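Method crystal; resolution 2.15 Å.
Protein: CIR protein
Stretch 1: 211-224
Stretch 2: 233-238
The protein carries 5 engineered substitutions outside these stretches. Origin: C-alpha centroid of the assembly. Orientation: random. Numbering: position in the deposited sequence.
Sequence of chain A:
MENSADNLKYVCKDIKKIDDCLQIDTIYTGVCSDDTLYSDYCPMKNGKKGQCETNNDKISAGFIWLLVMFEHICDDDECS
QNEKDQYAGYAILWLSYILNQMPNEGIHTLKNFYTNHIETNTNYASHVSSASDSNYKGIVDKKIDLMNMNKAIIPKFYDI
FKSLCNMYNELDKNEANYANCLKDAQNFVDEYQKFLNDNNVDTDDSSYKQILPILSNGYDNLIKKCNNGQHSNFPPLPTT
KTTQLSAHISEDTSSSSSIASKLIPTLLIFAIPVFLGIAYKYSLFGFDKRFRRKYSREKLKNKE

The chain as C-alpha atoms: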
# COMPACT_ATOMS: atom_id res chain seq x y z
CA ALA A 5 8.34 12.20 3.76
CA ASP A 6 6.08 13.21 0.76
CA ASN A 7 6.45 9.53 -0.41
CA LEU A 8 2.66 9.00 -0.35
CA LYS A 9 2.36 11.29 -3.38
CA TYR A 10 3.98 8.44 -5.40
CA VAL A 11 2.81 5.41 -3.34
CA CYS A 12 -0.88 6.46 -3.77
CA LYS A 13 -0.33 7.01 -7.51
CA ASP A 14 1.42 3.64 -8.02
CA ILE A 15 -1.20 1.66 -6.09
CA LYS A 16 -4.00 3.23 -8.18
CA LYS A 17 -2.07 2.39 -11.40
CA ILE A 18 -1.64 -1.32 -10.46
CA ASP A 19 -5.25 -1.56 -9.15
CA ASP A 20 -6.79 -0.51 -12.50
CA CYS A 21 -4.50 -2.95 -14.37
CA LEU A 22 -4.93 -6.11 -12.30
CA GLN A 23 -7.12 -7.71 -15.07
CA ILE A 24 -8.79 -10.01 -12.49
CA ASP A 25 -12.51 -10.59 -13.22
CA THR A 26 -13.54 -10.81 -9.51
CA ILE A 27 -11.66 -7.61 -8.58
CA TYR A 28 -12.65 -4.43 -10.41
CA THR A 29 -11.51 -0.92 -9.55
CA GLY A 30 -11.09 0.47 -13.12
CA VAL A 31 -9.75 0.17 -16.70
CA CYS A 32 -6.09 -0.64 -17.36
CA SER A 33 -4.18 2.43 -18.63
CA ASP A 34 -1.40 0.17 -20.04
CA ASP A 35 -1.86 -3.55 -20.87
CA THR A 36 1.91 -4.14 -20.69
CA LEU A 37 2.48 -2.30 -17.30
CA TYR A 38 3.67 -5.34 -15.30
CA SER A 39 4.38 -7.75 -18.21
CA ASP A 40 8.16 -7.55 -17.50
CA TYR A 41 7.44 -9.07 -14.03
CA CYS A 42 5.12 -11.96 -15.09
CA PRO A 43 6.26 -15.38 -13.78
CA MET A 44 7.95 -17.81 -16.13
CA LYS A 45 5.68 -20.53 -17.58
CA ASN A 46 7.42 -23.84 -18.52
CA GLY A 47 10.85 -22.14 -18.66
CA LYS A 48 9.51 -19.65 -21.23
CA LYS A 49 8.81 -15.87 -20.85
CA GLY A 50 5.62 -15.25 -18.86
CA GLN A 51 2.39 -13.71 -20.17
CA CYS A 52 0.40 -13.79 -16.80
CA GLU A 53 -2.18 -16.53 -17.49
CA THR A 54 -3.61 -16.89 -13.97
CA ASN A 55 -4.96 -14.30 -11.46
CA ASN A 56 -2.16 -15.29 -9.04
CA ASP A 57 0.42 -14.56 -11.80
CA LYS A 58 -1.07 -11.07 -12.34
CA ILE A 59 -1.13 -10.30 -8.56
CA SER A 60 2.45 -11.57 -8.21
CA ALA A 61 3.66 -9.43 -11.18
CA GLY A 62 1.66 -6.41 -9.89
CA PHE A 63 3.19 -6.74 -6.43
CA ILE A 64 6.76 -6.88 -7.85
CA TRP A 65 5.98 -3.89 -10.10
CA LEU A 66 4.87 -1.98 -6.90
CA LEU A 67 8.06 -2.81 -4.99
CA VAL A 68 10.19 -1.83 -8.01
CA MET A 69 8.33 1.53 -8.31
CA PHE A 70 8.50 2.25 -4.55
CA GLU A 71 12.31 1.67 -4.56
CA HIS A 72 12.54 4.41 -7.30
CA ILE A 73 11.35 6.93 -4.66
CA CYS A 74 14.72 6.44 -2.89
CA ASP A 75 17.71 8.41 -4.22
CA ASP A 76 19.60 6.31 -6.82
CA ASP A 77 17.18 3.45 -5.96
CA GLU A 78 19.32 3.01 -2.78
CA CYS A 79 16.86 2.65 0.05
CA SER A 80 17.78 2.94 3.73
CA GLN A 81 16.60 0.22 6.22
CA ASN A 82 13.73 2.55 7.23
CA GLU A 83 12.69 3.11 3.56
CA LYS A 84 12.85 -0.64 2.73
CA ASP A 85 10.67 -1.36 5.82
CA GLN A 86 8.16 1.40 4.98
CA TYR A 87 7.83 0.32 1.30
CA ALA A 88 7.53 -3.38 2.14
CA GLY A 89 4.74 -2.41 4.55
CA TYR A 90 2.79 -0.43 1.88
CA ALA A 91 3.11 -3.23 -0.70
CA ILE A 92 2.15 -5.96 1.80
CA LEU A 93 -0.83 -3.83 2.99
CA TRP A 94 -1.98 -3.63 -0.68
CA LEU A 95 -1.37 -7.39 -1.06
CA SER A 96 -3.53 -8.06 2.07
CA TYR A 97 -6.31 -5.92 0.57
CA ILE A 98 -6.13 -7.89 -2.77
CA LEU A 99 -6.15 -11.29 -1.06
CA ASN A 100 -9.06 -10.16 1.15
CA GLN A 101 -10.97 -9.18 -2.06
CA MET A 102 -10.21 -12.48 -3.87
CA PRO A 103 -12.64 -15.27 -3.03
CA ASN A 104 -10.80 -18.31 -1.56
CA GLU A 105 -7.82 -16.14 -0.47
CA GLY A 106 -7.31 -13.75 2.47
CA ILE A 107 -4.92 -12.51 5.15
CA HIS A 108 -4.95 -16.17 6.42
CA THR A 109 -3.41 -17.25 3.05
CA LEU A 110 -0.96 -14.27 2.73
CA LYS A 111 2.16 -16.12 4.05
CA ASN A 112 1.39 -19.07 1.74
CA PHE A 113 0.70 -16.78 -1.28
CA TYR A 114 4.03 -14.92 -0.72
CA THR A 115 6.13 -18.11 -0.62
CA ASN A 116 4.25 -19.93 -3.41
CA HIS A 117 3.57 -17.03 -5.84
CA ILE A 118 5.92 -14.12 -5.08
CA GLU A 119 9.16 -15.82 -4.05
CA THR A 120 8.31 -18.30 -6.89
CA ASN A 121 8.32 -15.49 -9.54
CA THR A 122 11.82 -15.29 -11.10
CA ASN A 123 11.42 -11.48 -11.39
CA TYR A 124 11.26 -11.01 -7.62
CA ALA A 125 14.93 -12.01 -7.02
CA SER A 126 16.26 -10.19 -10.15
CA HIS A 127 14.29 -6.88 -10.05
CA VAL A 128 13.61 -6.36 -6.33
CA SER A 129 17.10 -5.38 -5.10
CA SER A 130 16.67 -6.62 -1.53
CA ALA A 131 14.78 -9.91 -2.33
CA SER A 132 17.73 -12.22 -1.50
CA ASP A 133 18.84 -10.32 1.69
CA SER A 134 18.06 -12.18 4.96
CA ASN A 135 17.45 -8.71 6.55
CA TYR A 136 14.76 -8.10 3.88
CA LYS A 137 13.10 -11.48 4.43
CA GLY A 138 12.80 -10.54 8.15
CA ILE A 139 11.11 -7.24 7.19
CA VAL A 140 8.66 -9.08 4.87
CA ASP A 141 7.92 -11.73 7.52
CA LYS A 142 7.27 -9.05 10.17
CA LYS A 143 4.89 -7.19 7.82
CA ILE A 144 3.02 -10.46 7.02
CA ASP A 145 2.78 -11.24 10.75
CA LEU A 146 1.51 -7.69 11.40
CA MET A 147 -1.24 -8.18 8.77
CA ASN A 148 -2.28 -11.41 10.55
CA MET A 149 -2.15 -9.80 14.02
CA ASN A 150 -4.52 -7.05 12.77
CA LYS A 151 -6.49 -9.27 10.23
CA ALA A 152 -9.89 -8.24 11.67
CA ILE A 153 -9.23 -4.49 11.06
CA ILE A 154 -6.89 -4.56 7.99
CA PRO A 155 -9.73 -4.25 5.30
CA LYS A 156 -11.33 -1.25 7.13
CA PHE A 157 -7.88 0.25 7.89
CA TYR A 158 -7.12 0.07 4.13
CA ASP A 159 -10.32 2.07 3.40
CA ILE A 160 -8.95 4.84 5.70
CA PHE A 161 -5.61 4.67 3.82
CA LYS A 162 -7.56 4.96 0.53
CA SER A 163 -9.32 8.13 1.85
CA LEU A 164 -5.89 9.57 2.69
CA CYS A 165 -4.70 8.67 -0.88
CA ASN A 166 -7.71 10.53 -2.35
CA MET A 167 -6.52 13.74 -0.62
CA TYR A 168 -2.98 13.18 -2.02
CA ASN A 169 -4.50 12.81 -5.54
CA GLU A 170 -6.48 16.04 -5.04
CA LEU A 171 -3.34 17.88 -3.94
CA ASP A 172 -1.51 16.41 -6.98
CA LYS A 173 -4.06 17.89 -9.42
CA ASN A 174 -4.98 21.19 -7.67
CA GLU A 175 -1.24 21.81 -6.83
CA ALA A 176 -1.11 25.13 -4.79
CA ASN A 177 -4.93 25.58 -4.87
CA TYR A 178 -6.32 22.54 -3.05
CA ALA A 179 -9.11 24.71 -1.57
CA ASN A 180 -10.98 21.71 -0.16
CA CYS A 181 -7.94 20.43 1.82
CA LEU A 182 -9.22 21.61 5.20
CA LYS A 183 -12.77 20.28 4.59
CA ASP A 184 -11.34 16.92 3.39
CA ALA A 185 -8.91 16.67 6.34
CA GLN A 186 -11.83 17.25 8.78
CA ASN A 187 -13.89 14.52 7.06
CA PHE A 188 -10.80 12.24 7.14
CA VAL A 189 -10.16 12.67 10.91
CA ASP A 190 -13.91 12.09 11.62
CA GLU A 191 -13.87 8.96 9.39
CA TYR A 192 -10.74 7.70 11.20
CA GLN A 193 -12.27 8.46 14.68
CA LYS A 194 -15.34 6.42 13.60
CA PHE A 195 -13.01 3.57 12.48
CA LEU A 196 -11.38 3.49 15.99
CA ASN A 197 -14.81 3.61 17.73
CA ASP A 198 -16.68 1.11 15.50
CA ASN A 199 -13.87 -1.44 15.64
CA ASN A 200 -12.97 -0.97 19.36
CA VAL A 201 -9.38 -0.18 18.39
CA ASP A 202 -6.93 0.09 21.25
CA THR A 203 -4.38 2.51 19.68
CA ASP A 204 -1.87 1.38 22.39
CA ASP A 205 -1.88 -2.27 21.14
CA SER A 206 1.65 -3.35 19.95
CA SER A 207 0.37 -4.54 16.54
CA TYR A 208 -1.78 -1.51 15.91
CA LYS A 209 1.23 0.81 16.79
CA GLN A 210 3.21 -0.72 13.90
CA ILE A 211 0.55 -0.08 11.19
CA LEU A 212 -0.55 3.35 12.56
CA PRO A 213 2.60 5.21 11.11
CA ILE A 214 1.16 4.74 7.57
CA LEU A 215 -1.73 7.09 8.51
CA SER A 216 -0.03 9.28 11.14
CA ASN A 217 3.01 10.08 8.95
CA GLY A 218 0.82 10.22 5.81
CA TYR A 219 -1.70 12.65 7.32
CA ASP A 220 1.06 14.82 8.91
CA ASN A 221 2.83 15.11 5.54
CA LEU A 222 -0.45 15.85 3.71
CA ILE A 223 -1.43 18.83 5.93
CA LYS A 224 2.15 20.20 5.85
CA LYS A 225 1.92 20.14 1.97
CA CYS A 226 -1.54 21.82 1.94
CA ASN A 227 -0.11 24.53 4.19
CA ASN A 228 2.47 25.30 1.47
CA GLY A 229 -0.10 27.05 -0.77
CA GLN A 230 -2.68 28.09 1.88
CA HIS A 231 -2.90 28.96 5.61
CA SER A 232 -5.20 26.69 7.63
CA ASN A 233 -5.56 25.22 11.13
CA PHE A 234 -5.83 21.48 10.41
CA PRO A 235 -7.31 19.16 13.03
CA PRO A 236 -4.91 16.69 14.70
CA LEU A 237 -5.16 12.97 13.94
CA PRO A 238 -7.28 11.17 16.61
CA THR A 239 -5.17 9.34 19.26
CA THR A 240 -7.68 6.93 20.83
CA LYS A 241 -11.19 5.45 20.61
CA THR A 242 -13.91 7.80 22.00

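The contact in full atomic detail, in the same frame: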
# COMPACT_ATOMS: atom_id res chain seq x y z
N ILE A 211 1.21 -0.45 12.47
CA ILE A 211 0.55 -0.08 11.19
C ILE A 211 0.11 1.40 11.19
O ILE A 211 0.09 2.03 10.15
CB ILE A 211 -0.59 -1.04 10.77
CG1 ILE A 211 -1.76 -1.00 11.76
CG2 ILE A 211 -0.02 -2.43 10.66
CD1 ILE A 211 -2.99 -1.76 11.31
N LEU A 212 -0.19 1.95 12.38
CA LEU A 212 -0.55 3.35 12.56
C LEU A 212 0.40 4.36 11.83
O LEU A 212 -0.13 5.26 11.20
CB LEU A 212 -0.66 3.67 14.06
CG LEU A 212 -1.01 5.10 14.45
CD1 LEU A 212 -2.29 5.57 13.77
CD2 LEU A 212 -1.14 5.22 15.97
N PRO A 213 1.76 4.22 11.83
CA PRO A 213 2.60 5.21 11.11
C PRO A 213 2.25 5.47 9.64
O PRO A 213 2.53 6.56 9.15
CB PRO A 213 4.02 4.64 11.24
CG PRO A 213 3.97 3.91 12.53
CD PRO A 213 2.61 3.25 12.54
N ILE A 214 1.61 4.54 8.95
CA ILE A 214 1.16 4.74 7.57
C ILE A 214 0.19 5.96 7.51
O ILE A 214 0.33 6.85 6.66
CB ILE A 214 0.42 3.45 7.09
CG1 ILE A 214 1.38 2.25 6.93
CG2 ILE A 214 -0.39 3.70 5.82
CD1 ILE A 214 0.66 0.88 6.91
N LEU A 215 -0.77 6.01 8.46
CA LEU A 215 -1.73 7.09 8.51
C LEU A 215 -1.20 8.30 9.25
O LEU A 215 -1.47 9.41 8.80
CB LEU A 215 -3.03 6.61 9.19
CG LEU A 215 -3.71 5.40 8.60
CD1 LEU A 215 -4.96 5.04 9.41
CD2 LEU A 215 -4.05 5.62 7.13
N SER A 216 -0.50 8.12 10.39
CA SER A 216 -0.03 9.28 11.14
C SER A 216 1.04 10.05 10.39
O SER A 216 0.96 11.27 10.37
CB SER A 216 0.38 8.94 12.57
OG SER A 216 1.47 8.04 12.58
N ASN A 217 2.01 9.37 9.73
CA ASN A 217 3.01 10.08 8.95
C ASN A 217 2.37 10.62 7.66
O ASN A 217 2.63 11.77 7.29
CB ASN A 217 4.22 9.21 8.62
CG ASN A 217 4.99 8.76 9.84
OD1 ASN A 217 5.07 9.46 10.84
ND2 ASN A 217 5.57 7.58 9.78
N GLY A 218 1.51 9.82 7.04
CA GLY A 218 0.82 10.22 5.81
C GLY A 218 -0.06 11.46 5.95
O GLY A 218 -0.01 12.34 5.10
N TYR A 219 -0.84 11.52 7.02
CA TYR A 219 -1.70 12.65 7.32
C TYR A 219 -0.86 13.89 7.68
O TYR A 219 -1.10 14.97 7.16
CB TYR A 219 -2.69 12.32 8.45
CG TYR A 219 -3.61 13.47 8.80
CD1 TYR A 219 -4.59 13.90 7.92
CD2 TYR A 219 -3.45 14.16 10.00
CE1 TYR A 219 -5.42 14.97 8.24
CE2 TYR A 219 -4.26 15.24 10.32
CZ TYR A 219 -5.24 15.65 9.43
OH TYR A 219 -6.03 16.74 9.74
N ASP A 220 0.18 13.73 8.52
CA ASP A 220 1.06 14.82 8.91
C ASP A 220 1.73 15.44 7.68
O ASP A 220 1.76 16.67 7.54
CB ASP A 220 2.15 14.34 9.89
CG ASP A 220 1.71 14.19 11.34
OD1 ASP A 220 0.59 14.66 11.69
OD2 ASP A 220 2.48 13.58 12.13
N ASN A 221 2.20 14.60 6.75
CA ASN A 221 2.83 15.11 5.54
C ASN A 221 1.80 15.82 4.67
O ASN A 221 2.09 16.88 4.12
CB ASN A 221 3.57 14.03 4.77
CG ASN A 221 4.15 14.58 3.47
OD1 ASN A 221 5.22 15.23 3.47
ND2 ASN A 221 3.43 14.40 2.35
N LEU A 222 0.60 15.25 4.54
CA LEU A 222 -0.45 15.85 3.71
C LEU A 222 -0.80 17.31 4.15
O LEU A 222 -0.80 18.22 3.31
CB LEU A 222 -1.68 14.93 3.70
CG LEU A 222 -2.86 15.23 2.75
CD1 LEU A 222 -3.87 16.20 3.39
CD2 LEU A 222 -2.41 15.66 1.35
N ILE A 223 -1.04 17.51 5.44
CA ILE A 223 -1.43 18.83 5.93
C ILE A 223 -0.26 19.82 5.87
O ILE A 223 -0.50 21.01 5.61
CB ILE A 223 -2.14 18.76 7.30
CG1 ILE A 223 -1.20 18.33 8.44
CG2 ILE A 223 -3.37 17.85 7.19
CD1 ILE A 223 -1.92 18.14 9.86
N LYS A 224 0.99 19.35 6.01
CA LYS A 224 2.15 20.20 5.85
C LYS A 224 2.22 20.68 4.38
O LYS A 224 2.57 21.82 4.14
CB LYS A 224 3.45 19.43 6.19
CG LYS A 224 3.71 19.28 7.68
CD LYS A 224 4.92 18.37 7.92
CE LYS A 224 5.29 18.24 9.37
NZ LYS A 224 6.59 17.51 9.55
N ASN A 233 -5.73 25.91 9.86
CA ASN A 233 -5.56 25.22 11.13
C ASN A 233 -6.18 23.83 10.97
O ASN A 233 -7.38 23.67 11.12
CB ASN A 233 -6.26 26.01 12.21
CG ASN A 233 -6.21 25.43 13.60
OD1 ASN A 233 -7.04 25.78 14.45
ND2 ASN A 233 -5.25 24.54 13.88
N PHE A 234 -5.37 22.84 10.64
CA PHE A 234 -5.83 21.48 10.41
C PHE A 234 -6.05 20.75 11.71
O PHE A 234 -5.30 20.96 12.67
CB PHE A 234 -4.83 20.73 9.50
CG PHE A 234 -4.86 21.20 8.07
CD1 PHE A 234 -5.71 20.61 7.15
CD2 PHE A 234 -4.03 22.22 7.63
CE1 PHE A 234 -5.73 21.03 5.83
CE2 PHE A 234 -4.05 22.63 6.29
CZ PHE A 234 -4.92 22.05 5.41
N PRO A 235 -7.09 19.91 11.79
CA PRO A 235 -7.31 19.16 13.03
C PRO A 235 -6.22 18.09 13.21
O PRO A 235 -5.66 17.58 12.24
CB PRO A 235 -8.70 18.51 12.80
CG PRO A 235 -8.78 18.35 11.33
CD PRO A 235 -8.05 19.52 10.74
N PRO A 236 -5.90 17.76 14.47
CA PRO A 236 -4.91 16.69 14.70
C PRO A 236 -5.53 15.31 14.47
O PRO A 236 -6.74 15.13 14.58
CB PRO A 236 -4.54 16.88 16.17
CG PRO A 236 -5.81 17.43 16.80
CD PRO A 236 -6.49 18.26 15.73
N LEU A 237 -4.69 14.33 14.15
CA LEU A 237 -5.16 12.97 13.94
C LEU A 237 -5.59 12.38 15.29
O LEU A 237 -4.85 12.49 16.26
CB LEU A 237 -4.04 12.11 13.35
CG LEU A 237 -4.48 10.73 12.90
CD1 LEU A 237 -5.25 10.80 11.61
CD2 LEU A 237 -3.30 9.80 12.76
N PRO A 238 -6.81 11.79 15.36
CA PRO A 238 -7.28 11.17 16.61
C PRO A 238 -6.28 10.19 17.24
O PRO A 238 -5.57 9.48 16.52
CB PRO A 238 -8.55 10.44 16.18
CG PRO A 238 -9.01 11.18 14.97
CD PRO A 238 -7.79 11.64 14.27

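An extended segment without regular secondary structure lacks a helix's regular internal hydrogen bonds, and it often packs against a helix by apolar anchors with a polar tie between them. Stretch 2 of this CIR protein illustrates the principle. Asn233 stays clear of the helix, and the contact begins at Phe234, whose CA-to-CB bond points toward it. Ile223 lies over one face of the phenyl ring: its CB sits 4.0 Å from the centroid of the Phe234 ring, 21° off the normal, a CH-pi arrangement, while Ile223 CG2 approaches Phe234 CD1 to 3.6 Å.

Pro235 supplies the tie. Having no amide hydrogen, it can take part through its backbone only as an acceptor, and Tyr219 OH donates to Pro235 O at 2.7 Å, the sole hydrogen bond across the contact. The carbonyl oxygen lies at the edge of the tyrosine ring, near its plane, and Tyr219 OH also comes within 3.6 Å of Pro235 CG.

The CA-to-CB bond of Pro236 points away, and the residue adds little. Leu237 then turns back toward the helix as the second apolar anchor, with its CB 4.0 Å from Tyr219 CD2. Leu237 CD2 reaches Ser216 CA at 3.7 Å and, more loosely, Leu212 CD1 at 4.5 Å. Pro238 makes no contact.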